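Local coordinates for group 1 truncated hemoglobin (Tetrahymena pyriformis, PDB 3AQ9), which binds one heme per monomer in a compact 2/2 globin fold and probably carries oxygen, with a role in nitric oxide detoxification, at residues V21-F24 with Y25-L29; M43-Q46 with T47-T51; T51-L54 with T55-G59; L81-D84 with A85-N89. The protein carries 1 engineered substitution. All coordinates share one frame; numbering follows the deposited sequence.

Interaction 1: V21-F24 with Y25-L29; sequences VPLF and YKKVL
Tyr-25 and Val-28 pack on Phe-24 near the end of helix 13-28, the B helix of the 2/2 globin fold. The backbone N of Tyr-25 donates to Val-21 O, and its ring lies beside that of Phe-24, the two side chains pointing the same way. They form a T-shaped (edge-to-face) pair: the edge of Phe-24 is directed at the face of Tyr-25, the planes are 64° apart, and Phe-24 CE2 lies 3.8 Å from Tyr-25 CZ. Val-21 adds its CG1 methyl, 3.8 Å from Tyr-25 CD1. Beyond this segment, the Tyr-25 ring makes a second edge-to-face pair with Phe-38, and Tyr-25 OH has a weak hydrogen bond with Gln-46 NE2.

Lys-26 bonds through N to Pro-22 O. The helix is kinked at Pro-22, whose own N has no bond to the turn before, yet its carbonyl keeps the helical pattern going forward. The Lys-26 chain crosses Leu-23, with CD 4.0 Å from Leu-23 CD1, before its amine leads away. Lys-27 N donates to Leu-23 O, while Lys-27 NZ forms a salt bridge with Glu-96. Val-28 N reaches Phe-24 O at 2.8 Å in a nearly straight bond (167° at the hydrogen). The Val-28 side chain has CG1 anti to the backbone N (chi1 163°), which leaves CG2 beside that N and over a face of the Phe-24 ring, a CH-pi contact with CG2 3.7 Å from the centroid. As the chain leaves the helix, Leu-29 N still bonds to Tyr-25 O at 2.8 Å.

Interaction 2: M43-Q46 with T47-T51; sequences MDHQ and TKQET. Engineered in segment 47-51: Glu-50 (natural residue Gln). With HEM (protoporphyrin IX containing Fe), chain C.
The imidazole of His-45 has Gln-49 over one face, with Gln-49 CG 3.6 Å from His-45 CE1 in a CH-pi contact. The Gln-49 amide plane is within 15° of the ring plane. The next pair one turn apart, Gln-46 and Glu-50 (engineered, Gln naturally), sets its amide and carboxylate almost perpendicular, at 88°. Gln-46 NE2 donates to Glu-50 OE1 at 2.8 Å, although the position of that oxygen is less certain. A bend at chi2 (66°) in the Gln-46 side chain turns the amide toward the heme and sets NE2 3.3 Å from heme C4D. The same Glu-50 oxygen appears to accept a bond from a water that is coordinated to the heme iron at 2.2 Å, so the pair borders the ligand site. Met-43 O is gripped by both Thr-47 N and Thr-47 OG1, each at 2.8 Å and from opposite faces of the carbonyl plane. Thr-51 N and OG1 bind Thr-47 O in the same two-donor way. This part of the E helix (43-57) lines the heme and packs beside the B helix (13-28): Met-43 touches Tyr-25, Glu-50 touches Phe-24, and Thr-51 meets Met-17 and Val-21.

Interaction 3: T51-L54 with T55-G59; sequences TDFL and TMLLG. With HEM (protoporphyrin IX containing Fe), chain C.
In the closing turns of the E helix (43-57), Phe-53 and Leu-54 touch Met-56 and Leu-57 while lining the heme pocket. The Phe-53 ring swings toward the following turn because chi1 is -171°, with CG pointing away from the backbone N. There Phe-53 CE1 meets Met-56 CE at 3.6 Å, the methionine chain being bent at chi2 and chi3, and Phe-53 CE2 meets Leu-57 CD2 at 3.5 Å. Phe-53 CE2 also lies 3.7 Å from heme CAC, and the outer vinyl carbon CBC sits at the ring edge, in its plane. Leu-54 CD2 approaches heme CBC at 3.9 Å, so two successive residues border one vinyl group. Thr-51 O receives two donors from Thr-55, N and OG1, which come from opposite faces of the carbonyl plane; OG1, at 2.7 Å, stands 37° out of it. Leu-54 also packs on Ile-111, and Leu-58 on Ile-7 and Leu-11, joining this helix end to helices 101-112 and 7-11. Leu-58 N still bonds to Leu-54 O, but Gly-59 takes a positive phi (99°). Gly-59 N then turns back to Met-56 O at 3.1 Å and Gly-60 N to Thr-55 O, the bond pair of a Schellman motif with glycine at C-prime.

Interaction 4: L81-D84 with A85-N89; sequences LHFD and AIIEN. With HEM (protoporphyrin IX containing Fe), chain C.
The heme-pocket wall built by the G helix (80-96) includes Phe-83, which crosses Ile-87 one turn later, and Ile-86, whose CG1 rests against the carbonyl of His-82. Phe-83 CE2 is 3.6 Å from Ile-87 CG1. A chi1 of -169° carries the Phe-83 ring along the helix, and its carbon CE1, across from CE2, reaches the heme methyl CMC at 3.6 Å. Ile-86 divides its branches over neighbouring heme substituents: CG1 is 3.3 Å from vinyl carbon CAB, whereas CG2 is 3.7 Å from CMC. Its backbone N donates to His-82 O, which itself lies 3.5 Å from CAB. Away from the heme, Glu-88 N bonds to Asp-84 O at 2.8 Å, and the Glu-88 CG methylene rests 3.2 Å from the same oxygen. The two acids do not pair with each other: Asp-84 OD2 forms a salt bridge with Arg-115 and Glu-88 OE1 with Arg-33, which probably eases the repulsion between them. His-82 is held by an ND1 bond to Arg-33 O and an edge-to-face pair with Phe-37. One apolar helix face against the vinyl and methyl groups, with charged residues on the other, is characteristic of an amphipathic helix lining a globin heme pocket.

Overall arrangement
Interactions 2 and 3 are successive parts of helix 43-57, share Thr-51 and both touch the heme. Interaction 4 meets the heme too, but its centre is about 18 Å from the centres of both. Interaction 1 joins the three: Phe-24 CE2 lies 3.5 Å from Glu-50 OE2 of interaction 2, Val-21 CG2 is 3.5 Å from Thr-51 OG1, and Phe-24 CE1 is 3.5 Å from Ile-86 O of interaction 4. Val-28 CG2 also approaches Ile-86 CD1 at 4.0 Å. The B helix thus bridges the E and G helices, beside the pocket where a water is coordinated to the heme iron; His-73 is the predicted proximal ligand.

Interaction 1: V21-F24 with Y25-L29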
# COMPACT_ATOMS: atom_id res chain seq x y z
N VAL A 21 1.23 6.90 -3.71
CA VAL A 21 0.13 6.61 -2.75
C VAL A 21 -1.20 7.26 -3.17
O VAL A 21 -2.22 6.56 -3.14
CB VAL A 21 0.53 6.88 -1.29
CG1 VAL A 21 -0.68 6.56 -0.39
CG2 VAL A 21 1.65 5.89 -0.94
N PRO A 22 -1.24 8.53 -3.58
CA PRO A 22 -2.56 9.11 -3.98
C PRO A 22 -3.07 8.50 -5.27
O PRO A 22 -4.29 8.41 -5.49
CB PRO A 22 -2.30 10.59 -4.17
CG PRO A 22 -0.95 10.85 -3.49
CD PRO A 22 -0.19 9.57 -3.32
N LEU A 23 -2.14 8.07 -6.14
CA LEU A 23 -2.65 7.40 -7.37
C LEU A 23 -3.24 6.04 -7.02
O LEU A 23 -4.35 5.64 -7.47
CB LEU A 23 -1.53 7.20 -8.41
CG LEU A 23 -1.95 6.48 -9.71
CD1 LEU A 23 -3.36 7.00 -10.31
CD2 LEU A 23 -0.73 6.55 -10.75
N PHE A 24 -2.59 5.33 -6.12
CA PHE A 24 -3.08 4.06 -5.66
C PHE A 24 -4.42 4.28 -4.98
O PHE A 24 -5.38 3.54 -5.27
CB PHE A 24 -2.03 3.55 -4.66
CG PHE A 24 -2.51 2.49 -3.68
CD1 PHE A 24 -2.75 1.16 -4.14
CD2 PHE A 24 -2.72 2.80 -2.34
CE1 PHE A 24 -3.19 0.19 -3.21
CE2 PHE A 24 -3.13 1.79 -1.40
CZ PHE A 24 -3.35 0.52 -1.84
N TYR A 25 -4.56 5.30 -4.12
CA TYR A 25 -5.95 5.51 -3.57
C TYR A 25 -6.95 5.93 -4.64
O TYR A 25 -8.14 5.64 -4.45
CB TYR A 25 -5.94 6.50 -2.38
CG TYR A 25 -5.63 5.67 -1.16
CD1 TYR A 25 -4.44 5.81 -0.46
CD2 TYR A 25 -6.57 4.67 -0.79
CE1 TYR A 25 -4.14 4.90 0.60
CE2 TYR A 25 -6.31 3.87 0.23
CZ TYR A 25 -5.13 3.99 0.91
OH TYR A 25 -5.11 3.03 1.91
N LYS A 26 -6.58 6.69 -5.69
CA LYS A 26 -7.56 6.96 -6.73
C LYS A 26 -8.08 5.62 -7.29
O LYS A 26 -9.28 5.50 -7.59
CB LYS A 26 -6.92 7.81 -7.87
CG LYS A 26 -7.78 8.09 -9.06
CD LYS A 26 -6.91 8.78 -10.09
CE LYS A 26 -7.53 9.41 -11.33
NZ LYS A 26 -8.40 8.43 -11.91
N LYS A 27 -7.20 4.64 -7.44
CA LYS A 27 -7.68 3.37 -8.02
C LYS A 27 -8.46 2.62 -6.96
O LYS A 27 -9.52 2.07 -7.26
CB LYS A 27 -6.46 2.50 -8.41
CG LYS A 27 -5.80 3.19 -9.68
CD LYS A 27 -4.61 2.21 -10.09
CE LYS A 27 -3.78 2.89 -11.25
NZ LYS A 27 -4.55 3.03 -12.49
N VAL A 28 -7.93 2.58 -5.73
CA VAL A 28 -8.67 1.80 -4.66
C VAL A 28 -10.07 2.38 -4.45
O VAL A 28 -11.05 1.61 -4.30
CB VAL A 28 -7.83 1.87 -3.35
CG1 VAL A 28 -8.65 1.49 -2.10
CG2 VAL A 28 -6.57 0.97 -3.45
N LEU A 29 -10.20 3.71 -4.46
CA LEU A 29 -11.50 4.32 -4.19
C LEU A 29 -12.46 4.20 -5.36
O LEU A 29 -13.62 4.63 -5.24
CB LEU A 29 -11.30 5.84 -3.83
CG LEU A 29 -10.53 6.00 -2.49
CD1 LEU A 29 -10.13 7.55 -2.18
CD2 LEU A 29 -11.31 5.43 -1.22

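Interaction 2: M43-Q46 with T47-T51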
# COMPACT_ATOMS: atom_id res chain seq x y z
N MET A 43 -8.74 10.71 4.48
CA MET A 43 -7.80 10.23 3.46
C MET A 43 -6.45 11.00 3.48
O MET A 43 -5.42 10.43 3.07
CB MET A 43 -8.42 10.21 2.04
CG MET A 43 -9.58 9.13 1.90
SD MET A 43 -9.10 7.51 2.28
CE MET A 43 -7.71 7.19 1.24
N ASP A 44 -6.46 12.23 3.93
CA ASP A 44 -5.16 12.92 4.08
C ASP A 44 -4.31 12.17 5.12
O ASP A 44 -3.10 11.87 4.89
CB ASP A 44 -5.36 14.36 4.48
CG ASP A 44 -5.91 15.20 3.31
OD1 ASP A 44 -5.79 14.77 2.09
OD2 ASP A 44 -6.45 16.28 3.61
N HIS A 45 -4.93 11.87 6.26
CA HIS A 45 -4.24 11.12 7.27
C HIS A 45 -3.76 9.77 6.77
O HIS A 45 -2.63 9.28 7.05
CB HIS A 45 -5.12 10.88 8.52
CG HIS A 45 -4.32 10.44 9.70
ND1 HIS A 45 -4.38 9.17 10.23
CD2 HIS A 45 -3.31 11.09 10.35
CE1 HIS A 45 -3.53 9.09 11.24
NE2 HIS A 45 -2.86 10.22 11.33
N GLN A 46 -4.67 9.01 6.16
CA GLN A 46 -4.35 7.70 5.66
C GLN A 46 -3.22 7.75 4.60
O GLN A 46 -2.28 6.91 4.59
CB GLN A 46 -5.62 7.08 5.04
CG GLN A 46 -5.37 5.65 4.45
CD GLN A 46 -5.02 4.65 5.56
OE1 GLN A 46 -5.35 4.92 6.73
NE2 GLN A 46 -4.36 3.56 5.18
N THR A 47 -3.30 8.75 3.72
CA THR A 47 -2.23 8.85 2.73
C THR A 47 -0.86 9.08 3.43
O THR A 47 0.18 8.49 3.05
CB THR A 47 -2.56 10.04 1.73
OG1 THR A 47 -3.71 9.64 1.00
CG2 THR A 47 -1.40 10.22 0.72
N LYS A 48 -0.85 9.91 4.45
CA LYS A 48 0.41 10.14 5.13
C LYS A 48 0.93 8.89 5.87
O LYS A 48 2.12 8.48 5.73
CB LYS A 48 0.21 11.19 6.19
CG LYS A 48 1.58 11.65 6.80
CD LYS A 48 1.69 11.11 8.25
CE LYS A 48 2.66 12.12 8.98
NZ LYS A 48 4.04 11.50 8.83
N GLN A 49 0.06 8.21 6.62
CA GLN A 49 0.51 7.00 7.31
C GLN A 49 0.98 5.95 6.34
O GLN A 49 1.97 5.23 6.55
CB GLN A 49 -0.70 6.40 8.11
CG GLN A 49 -1.08 7.28 9.27
CD GLN A 49 0.14 7.46 10.22
OE1 GLN A 49 0.62 6.50 10.77
NE2 GLN A 49 0.58 8.59 10.39
N GLU A 50 0.20 5.71 5.30
CA GLU A 50 0.57 4.67 4.34
C GLU A 50 1.82 5.02 3.53
O GLU A 50 2.65 4.14 3.22
CB GLU A 50 -0.67 4.43 3.45
CG GLU A 50 -0.52 3.27 2.56
CD GLU A 50 -1.88 2.47 2.50
OE1 GLU A 50 -3.04 3.02 2.82
OE2 GLU A 50 -1.77 1.50 1.80
N THR A 51 1.98 6.28 3.20
CA THR A 51 3.28 6.69 2.57
C THR A 51 4.42 6.37 3.59
O THR A 51 5.44 5.78 3.20
CB THR A 51 3.31 8.16 2.26
OG1 THR A 51 2.23 8.48 1.32
CG2 THR A 51 4.67 8.58 1.60
CHA HEM C . -5.38 1.40 7.94
CHB HEM C . -8.30 -0.79 4.65
CHC HEM C . -4.60 -3.53 3.22
CHD HEM C . -1.60 -0.32 5.40
C1A HEM C . -6.48 1.04 7.18
C2A HEM C . -7.85 1.54 7.34
C3A HEM C . -8.61 0.97 6.43
C4A HEM C . -7.81 0.03 5.67
CMA HEM C . -10.11 1.13 6.11
CAA HEM C . -8.23 2.70 8.34
CBA HEM C . -9.32 2.65 9.44
CGA HEM C . -9.41 4.28 9.69
O1A HEM C . -8.48 4.84 10.37
O2A HEM C . -10.08 5.06 8.91
C1B HEM C . -7.50 -1.80 4.05
C2B HEM C . -8.10 -2.82 3.20
C3B HEM C . -7.09 -3.64 2.89
C4B HEM C . -5.91 -3.05 3.48
CMB HEM C . -9.57 -2.98 2.80
CAB HEM C . -7.22 -4.91 2.05
CBB HEM C . -6.57 -5.94 2.58
C1C HEM C . -3.45 -2.84 3.63
C2C HEM C . -2.11 -3.14 3.18
C3C HEM C . -1.33 -2.22 3.78
C4C HEM C . -2.12 -1.35 4.59
CMC HEM C . -1.75 -4.29 2.15
CAC HEM C . 0.22 -1.99 3.64
CBC HEM C . 1.01 -2.93 3.11
C1D HEM C . -2.39 0.40 6.30
C2D HEM C . -1.83 1.42 7.15
C3D HEM C . -2.96 1.90 7.91
C4D HEM C . -4.08 1.14 7.44
CMD HEM C . -0.38 1.91 7.31
CAD HEM C . -2.93 3.00 8.94
CBD HEM C . -2.61 2.55 10.30
CGD HEM C . -2.48 3.79 11.21
O1D HEM C . -1.90 3.69 12.29
O2D HEM C . -3.24 4.82 10.95
NA HEM C . -6.54 0.11 6.14
NB HEM C . -6.11 -1.88 4.30
NC HEM C . -3.44 -1.78 4.49
ND HEM C . -3.80 0.24 6.41
FE HEM C . -4.99 -0.85 5.36
O HOH W 1 -4.84 0.63 3.73

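Interaction 3: T51-L54 with T55-G59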
# COMPACT_ATOMS: atom_id res chain seq x y z
N THR A 51 1.98 6.28 3.20
CA THR A 51 3.28 6.69 2.57
C THR A 51 4.42 6.37 3.59
O THR A 51 5.44 5.78 3.20
CB THR A 51 3.31 8.16 2.26
OG1 THR A 51 2.23 8.48 1.32
CG2 THR A 51 4.67 8.58 1.60
N ASP A 52 4.23 6.73 4.86
CA ASP A 52 5.36 6.41 5.82
C ASP A 52 5.54 4.89 5.90
O ASP A 52 6.67 4.41 6.03
CB ASP A 52 4.99 6.87 7.24
CG ASP A 52 5.02 8.41 7.40
OD1 ASP A 52 4.49 8.92 8.42
OD2 ASP A 52 5.63 9.13 6.57
N PHE A 53 4.45 4.15 5.92
CA PHE A 53 4.56 2.69 6.09
C PHE A 53 5.25 2.02 4.89
O PHE A 53 6.21 1.26 5.04
CB PHE A 53 3.16 2.03 6.24
CG PHE A 53 3.27 0.59 6.62
CD1 PHE A 53 3.74 0.28 7.87
CD2 PHE A 53 2.81 -0.43 5.74
CE1 PHE A 53 3.81 -1.10 8.31
CE2 PHE A 53 2.91 -1.77 6.13
CZ PHE A 53 3.39 -2.13 7.43
N LEU A 54 4.80 2.33 3.67
CA LEU A 54 5.43 1.73 2.51
C LEU A 54 6.85 2.23 2.33
O LEU A 54 7.69 1.47 1.87
CB LEU A 54 4.61 1.96 1.22
CG LEU A 54 3.21 1.32 1.28
CD1 LEU A 54 2.47 1.83 -0.09
CD2 LEU A 54 3.27 -0.22 1.41
N THR A 55 7.15 3.49 2.66
CA THR A 55 8.53 3.98 2.56
C THR A 55 9.39 3.14 3.46
O THR A 55 10.48 2.75 3.09
CB THR A 55 8.57 5.42 3.03
OG1 THR A 55 7.79 6.19 2.01
CG2 THR A 55 9.98 6.01 3.01
N MET A 56 8.90 2.95 4.70
CA MET A 56 9.73 2.11 5.64
C MET A 56 9.85 0.67 5.08
O MET A 56 10.95 0.07 5.04
CB MET A 56 8.95 2.09 6.99
CG MET A 56 9.69 1.16 8.08
SD MET A 56 9.08 -0.56 7.88
CE MET A 56 7.32 -0.32 8.41
N LEU A 57 8.77 0.09 4.62
CA LEU A 57 8.80 -1.35 4.29
C LEU A 57 9.74 -1.60 3.09
O LEU A 57 10.38 -2.68 2.99
CB LEU A 57 7.38 -1.78 3.86
CG LEU A 57 6.76 -3.05 4.23
CD1 LEU A 57 7.07 -3.39 5.83
CD2 LEU A 57 5.33 -3.05 3.99
N LEU A 58 9.78 -0.60 2.16
CA LEU A 58 10.53 -0.78 0.96
C LEU A 58 11.94 -0.24 1.04
O LEU A 58 12.65 -0.17 0.03
CB LEU A 58 9.74 -0.14 -0.24
CG LEU A 58 8.35 -0.83 -0.43
CD1 LEU A 58 7.63 -0.04 -1.63
CD2 LEU A 58 8.50 -2.33 -0.69
N GLY A 59 12.40 0.12 2.28
CA GLY A 59 13.82 0.36 2.46
C GLY A 59 14.21 1.81 2.43
O GLY A 59 15.39 2.15 2.42
CHA HEM C . -5.38 1.40 7.94
CHB HEM C . -8.30 -0.79 4.65
CHC HEM C . -4.60 -3.53 3.22
CHD HEM C . -1.60 -0.32 5.40
C1A HEM C . -6.48 1.04 7.18
C2A HEM C . -7.85 1.54 7.34
C3A HEM C . -8.61 0.97 6.43
C4A HEM C . -7.81 0.03 5.67
CMA HEM C . -10.11 1.13 6.11
CAA HEM C . -8.23 2.70 8.34
CBA HEM C . -9.32 2.65 9.44
CGA HEM C . -9.41 4.28 9.69
O1A HEM C . -8.48 4.84 10.37
O2A HEM C . -10.08 5.06 8.91
C1B HEM C . -7.50 -1.80 4.05
C2B HEM C . -8.10 -2.82 3.20
C3B HEM C . -7.09 -3.64 2.89
C4B HEM C . -5.91 -3.05 3.48
CMB HEM C . -9.57 -2.98 2.80
CAB HEM C . -7.22 -4.91 2.05
CBB HEM C . -6.57 -5.94 2.58
C1C HEM C . -3.45 -2.84 3.63
C2C HEM C . -2.11 -3.14 3.18
C3C HEM C . -1.33 -2.22 3.78
C4C HEM C . -2.12 -1.35 4.59
CMC HEM C . -1.75 -4.29 2.15
CAC HEM C . 0.22 -1.99 3.64
CBC HEM C . 1.01 -2.93 3.11
C1D HEM C . -2.39 0.40 6.30
C2D HEM C . -1.83 1.42 7.15
C3D HEM C . -2.96 1.90 7.91
C4D HEM C . -4.08 1.14 7.44
CMD HEM C . -0.38 1.91 7.31
CAD HEM C . -2.93 3.00 8.94
CBD HEM C . -2.61 2.55 10.30
CGD HEM C . -2.48 3.79 11.21
O1D HEM C . -1.90 3.69 12.29
O2D HEM C . -3.24 4.82 10.95
NA HEM C . -6.54 0.11 6.14
NB HEM C . -6.11 -1.88 4.30
NC HEM C . -3.44 -1.78 4.49
ND HEM C . -3.80 0.24 6.41
FE HEM C . -4.99 -0.85 5.36
O HOH W 1 -4.84 0.63 3.73

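Interaction 4: L81-D84 with A85-N89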
# COMPACT_ATOMS: atom_id res chain seq x y z
N LEU A 81 -9.85 -11.77 -0.96
CA LEU A 81 -10.06 -10.98 -2.21
C LEU A 81 -9.77 -9.50 -2.00
O LEU A 81 -9.45 -8.73 -2.94
CB LEU A 81 -11.51 -11.17 -2.71
CG LEU A 81 -12.49 -10.30 -1.92
CD1 LEU A 81 -13.32 -9.63 -2.89
CD2 LEU A 81 -13.27 -11.15 -1.15
N HIS A 82 -9.91 -9.04 -0.75
CA HIS A 82 -9.62 -7.62 -0.48
C HIS A 82 -8.12 -7.36 -0.55
O HIS A 82 -7.70 -6.36 -1.14
CB HIS A 82 -10.03 -7.25 0.94
CG HIS A 82 -11.48 -7.47 1.21
ND1 HIS A 82 -12.51 -6.93 0.43
CD2 HIS A 82 -12.09 -8.16 2.21
CE1 HIS A 82 -13.68 -7.35 0.93
NE2 HIS A 82 -13.44 -8.10 2.00
N PHE A 83 -7.30 -8.30 -0.05
CA PHE A 83 -5.86 -8.06 -0.11
C PHE A 83 -5.40 -8.20 -1.54
O PHE A 83 -4.56 -7.42 -1.99
CB PHE A 83 -5.13 -9.12 0.77
CG PHE A 83 -3.64 -8.81 0.98
CD1 PHE A 83 -3.26 -8.14 2.12
CD2 PHE A 83 -2.69 -9.29 0.06
CE1 PHE A 83 -1.93 -7.86 2.40
CE2 PHE A 83 -1.31 -9.04 0.28
CZ PHE A 83 -0.95 -8.29 1.46
N ASP A 84 -5.92 -9.18 -2.30
CA ASP A 84 -5.56 -9.21 -3.73
C ASP A 84 -5.88 -7.93 -4.50
O ASP A 84 -5.12 -7.45 -5.33
CB ASP A 84 -6.35 -10.32 -4.45
CG ASP A 84 -5.82 -11.74 -4.10
OD1 ASP A 84 -6.48 -12.70 -4.52
OD2 ASP A 84 -4.75 -11.87 -3.45
N ALA A 85 -7.00 -7.30 -4.15
CA ALA A 85 -7.36 -6.06 -4.84
C ALA A 85 -6.35 -4.96 -4.49
O ALA A 85 -5.99 -4.16 -5.36
CB ALA A 85 -8.83 -5.61 -4.38
N ILE A 86 -5.97 -4.90 -3.23
CA ILE A 86 -4.94 -3.87 -2.86
C ILE A 86 -3.66 -4.14 -3.66
O ILE A 86 -3.08 -3.19 -4.21
CB ILE A 86 -4.64 -3.88 -1.33
CG1 ILE A 86 -5.90 -3.43 -0.58
CG2 ILE A 86 -3.28 -3.10 -1.00
CD1 ILE A 86 -6.41 -2.08 -0.92
N ILE A 87 -3.15 -5.36 -3.67
CA ILE A 87 -1.89 -5.61 -4.43
C ILE A 87 -2.06 -5.32 -5.91
O ILE A 87 -1.17 -4.65 -6.52
CB ILE A 87 -1.48 -7.10 -4.32
CG1 ILE A 87 -1.17 -7.40 -2.87
CG2 ILE A 87 -0.32 -7.45 -5.29
CD1 ILE A 87 0.21 -6.75 -2.30
N GLU A 88 -3.22 -5.72 -6.49
CA GLU A 88 -3.41 -5.40 -7.92
C GLU A 88 -3.39 -3.88 -8.19
O GLU A 88 -2.82 -3.43 -9.21
CB GLU A 88 -4.75 -5.88 -8.47
CG GLU A 88 -4.70 -7.46 -8.46
CD GLU A 88 -6.07 -8.06 -8.73
OE1 GLU A 88 -7.03 -7.36 -9.05
OE2 GLU A 88 -6.14 -9.31 -8.60
N ASN A 89 -4.07 -3.15 -7.31
CA ASN A 89 -4.08 -1.68 -7.49
C ASN A 89 -2.72 -1.04 -7.27
O ASN A 89 -2.37 -0.08 -7.98
CB ASN A 89 -5.12 -0.99 -6.59
CG ASN A 89 -6.55 -1.23 -7.13
OD1 ASN A 89 -6.85 -0.81 -8.22
ND2 ASN A 89 -7.39 -1.88 -6.36
CHA HEM C . -5.38 1.40 7.94
CHB HEM C . -8.30 -0.79 4.65
CHC HEM C . -4.60 -3.53 3.22
CHD HEM C . -1.60 -0.32 5.40
C1A HEM C . -6.48 1.04 7.18
C2A HEM C . -7.85 1.54 7.34
C3A HEM C . -8.61 0.97 6.43
C4A HEM C . -7.81 0.03 5.67
CMA HEM C . -10.11 1.13 6.11
CAA HEM C . -8.23 2.70 8.34
CBA HEM C . -9.32 2.65 9.44
CGA HEM C . -9.41 4.28 9.69
O1A HEM C . -8.48 4.84 10.37
O2A HEM C . -10.08 5.06 8.91
C1B HEM C . -7.50 -1.80 4.05
C2B HEM C . -8.10 -2.82 3.20
C3B HEM C . -7.09 -3.64 2.89
C4B HEM C . -5.91 -3.05 3.48
CMB HEM C . -9.57 -2.98 2.80
CAB HEM C . -7.22 -4.91 2.05
CBB HEM C . -6.57 -5.94 2.58
C1C HEM C . -3.45 -2.84 3.63
C2C HEM C . -2.11 -3.14 3.18
C3C HEM C . -1.33 -2.22 3.78
C4C HEM C . -2.12 -1.35 4.59
CMC HEM C . -1.75 -4.29 2.15
CAC HEM C . 0.22 -1.99 3.64
CBC HEM C . 1.01 -2.93 3.11
C1D HEM C . -2.39 0.40 6.30
C2D HEM C . -1.83 1.42 7.15
C3D HEM C . -2.96 1.90 7.91
C4D HEM C . -4.08 1.14 7.44
CMD HEM C . -0.38 1.91 7.31
CAD HEM C . -2.93 3.00 8.94
CBD HEM C . -2.61 2.55 10.30
CGD HEM C . -2.48 3.79 11.21
O1D HEM C . -1.90 3.69 12.29
O2D HEM C . -3.24 4.82 10.95
NA HEM C . -6.54 0.11 6.14
NB HEM C . -6.11 -1.88 4.30
NC HEM C . -3.44 -1.78 4.49
ND HEM C . -3.80 0.24 6.41
FE HEM C . -4.99 -0.85 5.36
O HOH W 1 -4.84 0.63 3.73